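Local coordinates for protein-tyrosine-phosphatase (Chaetomium thermophilum var. thermophilum DSM 1495, PDB 5M43) that probably removes phosphate from phosphotyrosine and from phosphoserine or phosphothreonine of proteins, as a Yvh1-type dual-specificity phosphatase linked to ribosome assembly, at residues A[164-167]-A[172-175]. Residues are numbered along the deposited sequence; the frame is centred on the assembly and turned at random.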
ATOM      1  N   GLU A 164       0.437  14.541   0.472  1.00 23.85           N
ATOM      2  CA  GLU A 164      -0.141  15.754  -0.096  1.00 25.03           C
ATOM      3  C   GLU A 164       0.667  16.197  -1.299  1.00 26.93           C
ATOM      4  O   GLU A 164       0.090  16.590  -2.328  1.00 27.86           O
ATOM      5  CB  GLU A 164      -0.213  16.876   0.955  1.00 29.02           C
ATOM      6  CG  GLU A 164      -1.246  16.625   2.077  1.00 28.94           C
ATOM      7  CD  GLU A 164      -1.052  17.574   3.270  1.00 40.03           C
ATOM      8  OE1 GLU A 164      -1.617  17.270   4.341  1.00 44.26           O
ATOM      9  OE2 GLU A 164      -0.322  18.566   3.134  1.00 43.39           O
ATOM     10  N   MET A 165       2.002  16.094  -1.213  1.00 25.59           N
ATOM     11  CA  MET A 165       2.825  16.378  -2.406  1.00 26.11           C
ATOM     12  C   MET A 165       2.462  15.457  -3.564  1.00 25.24           C
ATOM     13  O   MET A 165       2.318  15.903  -4.706  1.00 26.42           O
ATOM     14  CB  MET A 165       4.318  16.206  -2.092  1.00 26.41           C
ATOM     15  CG  MET A 165       4.766  16.874  -0.852  1.00 34.38           C
ATOM     16  SD  MET A 165       6.565  16.877  -0.684  1.00 36.02           S
ATOM     17  CE  MET A 165       7.180  15.431  -0.045  1.00 41.70           C
ATOM     18  N   TRP A 166       2.346  14.161  -3.280  1.00 23.93           N
ATOM     19  CA  TRP A 166       1.952  13.167  -4.299  1.00 23.20           C
ATOM     20  C   TRP A 166       0.670  13.573  -5.029  1.00 23.90           C
ATOM     21  O   TRP A 166       0.622  13.623  -6.276  1.00 24.11           O
ATOM     22  CB  TRP A 166       1.795  11.837  -3.565  1.00 23.42           C
ATOM     23  CG  TRP A 166       1.330  10.653  -4.412  1.00 22.20           C
ATOM     24  CD1 TRP A 166       0.194   9.898  -4.232  1.00 21.86           C
ATOM     25  CD2 TRP A 166       2.034  10.080  -5.527  1.00 22.91           C
ATOM     26  NE1 TRP A 166       0.144   8.906  -5.189  1.00 22.64           N
ATOM     27  CE2 TRP A 166       1.266   8.966  -5.966  1.00 25.09           C
ATOM     28  CE3 TRP A 166       3.255  10.381  -6.165  1.00 27.06           C
ATOM     29  CZ2 TRP A 166       1.655   8.167  -7.016  1.00 25.27           C
ATOM     30  CZ3 TRP A 166       3.652   9.586  -7.206  1.00 27.64           C
ATOM     31  CH2 TRP A 166       2.841   8.478  -7.624  1.00 24.74           C
ATOM     32  N   TRP A 167      -0.361  13.929  -4.267  1.00 25.68           N
ATOM     33  CA  TRP A 167      -1.630  14.399  -4.850  1.00 27.29           C
ATOM     34  C   TRP A 167      -1.427  15.644  -5.698  1.00 27.30           C
ATOM     35  O   TRP A 167      -1.913  15.750  -6.842  1.00 27.44           O
ATOM     36  CB  TRP A 167      -2.609  14.715  -3.717  1.00 26.40           C
ATOM     37  CG  TRP A 167      -3.974  15.226  -4.151  1.00 25.88           C
ATOM     38  CD1 TRP A 167      -4.415  16.508  -4.140  1.00 28.33           C
ATOM     39  CD2 TRP A 167      -5.087  14.423  -4.591  1.00 26.23           C
ATOM     40  NE1 TRP A 167      -5.721  16.574  -4.546  1.00 31.72           N
ATOM     41  CE2 TRP A 167      -6.169  15.304  -4.813  1.00 29.54           C
ATOM     42  CE3 TRP A 167      -5.264  13.059  -4.835  1.00 25.80           C
ATOM     43  CZ2 TRP A 167      -7.419  14.853  -5.289  1.00 31.99           C
ATOM     44  CZ3 TRP A 167      -6.512  12.611  -5.247  1.00 26.21           C
ATOM     45  CH2 TRP A 167      -7.557  13.520  -5.514  1.00 29.04           C
ATOM     46  N   PRO A 172       1.994  10.978 -10.124  1.00 24.76           N
ATOM     47  CA  PRO A 172       2.639  10.534 -11.379  1.00 27.30           C
ATOM     48  C   PRO A 172       3.285   9.161 -11.209  1.00 27.80           C
ATOM     49  O   PRO A 172       4.450   9.078 -10.818  1.00 28.99           O
ATOM     50  CB  PRO A 172       3.678  11.626 -11.650  1.00 29.79           C
ATOM     51  CG  PRO A 172       4.044  12.127 -10.255  1.00 29.35           C
ATOM     52  CD  PRO A 172       2.740  12.106  -9.499  1.00 26.54           C
ATOM     53  N   ALA A 173       2.542   8.059 -11.457  1.00 31.94           N
ATOM     54  CA  ALA A 173       3.121   6.722 -11.314  1.00 36.03           C
ATOM     55  C   ALA A 173       3.748   6.177 -12.607  1.00 48.49           C
ATOM     56  O   ALA A 173       4.406   5.129 -12.567  1.00 46.30           O
ATOM     57  CB  ALA A 173       2.070   5.755 -10.762  1.00 36.60           C
ATOM     58  N   ASP A 174       3.582   6.851 -13.746  1.00 58.57           N
ATOM     59  CA  ASP A 174       4.165   6.342 -14.987  1.00 69.31           C
ATOM     60  C   ASP A 174       5.693   6.370 -14.934  1.00 74.31           C
ATOM     61  O   ASP A 174       6.299   7.276 -14.351  1.00 75.04           O
ATOM     62  CB  ASP A 174       3.672   7.157 -16.186  1.00 74.63           C
ATOM     63  CG  ASP A 174       2.250   6.808 -16.583  1.00 77.37           C
ATOM     64  OD1 ASP A 174       2.037   6.442 -17.761  1.00 79.79           O
ATOM     65  OD2 ASP A 174       1.345   6.895 -15.716  1.00 76.56           O
ATOM     66  N   SER A 175       6.312   5.369 -15.561  1.00 78.40           N
ATOM     67  CA  SER A 175       7.768   5.222 -15.568  1.00 81.38           C
ATOM     68  C   SER A 175       8.398   5.939 -16.756  1.00 84.24           C
ATOM     69  O   SER A 175       9.598   6.209 -16.757  1.00 85.60           O
ATOM     70  CB  SER A 175       8.159   3.741 -15.588  1.00 81.81           C
ATOM     71  OG  SER A 175       7.361   3.021 -16.512  1.00 82.09           O
TER
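Trp166 and Pro172 meet where the chain, on leaving helix 157-168 of the dual-specificity phosphatase domain, folds back against one face of the indole that this helix has just supplied. The fold is that of the cysteine-based phosphatases, a central mixed sheet flanked by helices, and this contact lies among the helices, about 14 Å from the centre of the chain to that of the contact. The CA atoms of Trp166 and Pro172 stay 7.6 Å apart, and the side chain spans that distance. From CB, the bond to CG runs anti to the backbone N (chi1 178°), and chi2 of -120° turns the six-membered ring toward residues 172-173. On the five-membered ring, NE1 gives its hydrogen to Ala116 O in helix 109-121, which satisfies the one polar atom of this buried side chain and restrains its rotation. On the benzo ring CE3 comes first, 3.8 Å from Pro172 CD. Next is CZ3, whose closest approach to Pro172 is again to CD, at 3.5 Å; Pro172 N lies over one face of the indole, and the two side chains pass alongside each other in opposite directions. The far corner, CH2, meets backbone as well as side chain, with Pro172 O at 3.6 Å. No hydrogen bond joins the two segments, so the contact rests on van der Waals packing. Leu71 and Val75 of helix 71-83 also touch the indole. Replacing the indole by the methyl of an alanine would probably open a gap against Leu71 and Val75, leave Ala116 O without its donor and take from Pro172 the ring it lies on. Beyond the proline, Ala173 O accepts a hydrogen bond from Arg76 NH1, while Ala173 CB sits 4.2 Å from Trp166 CH2.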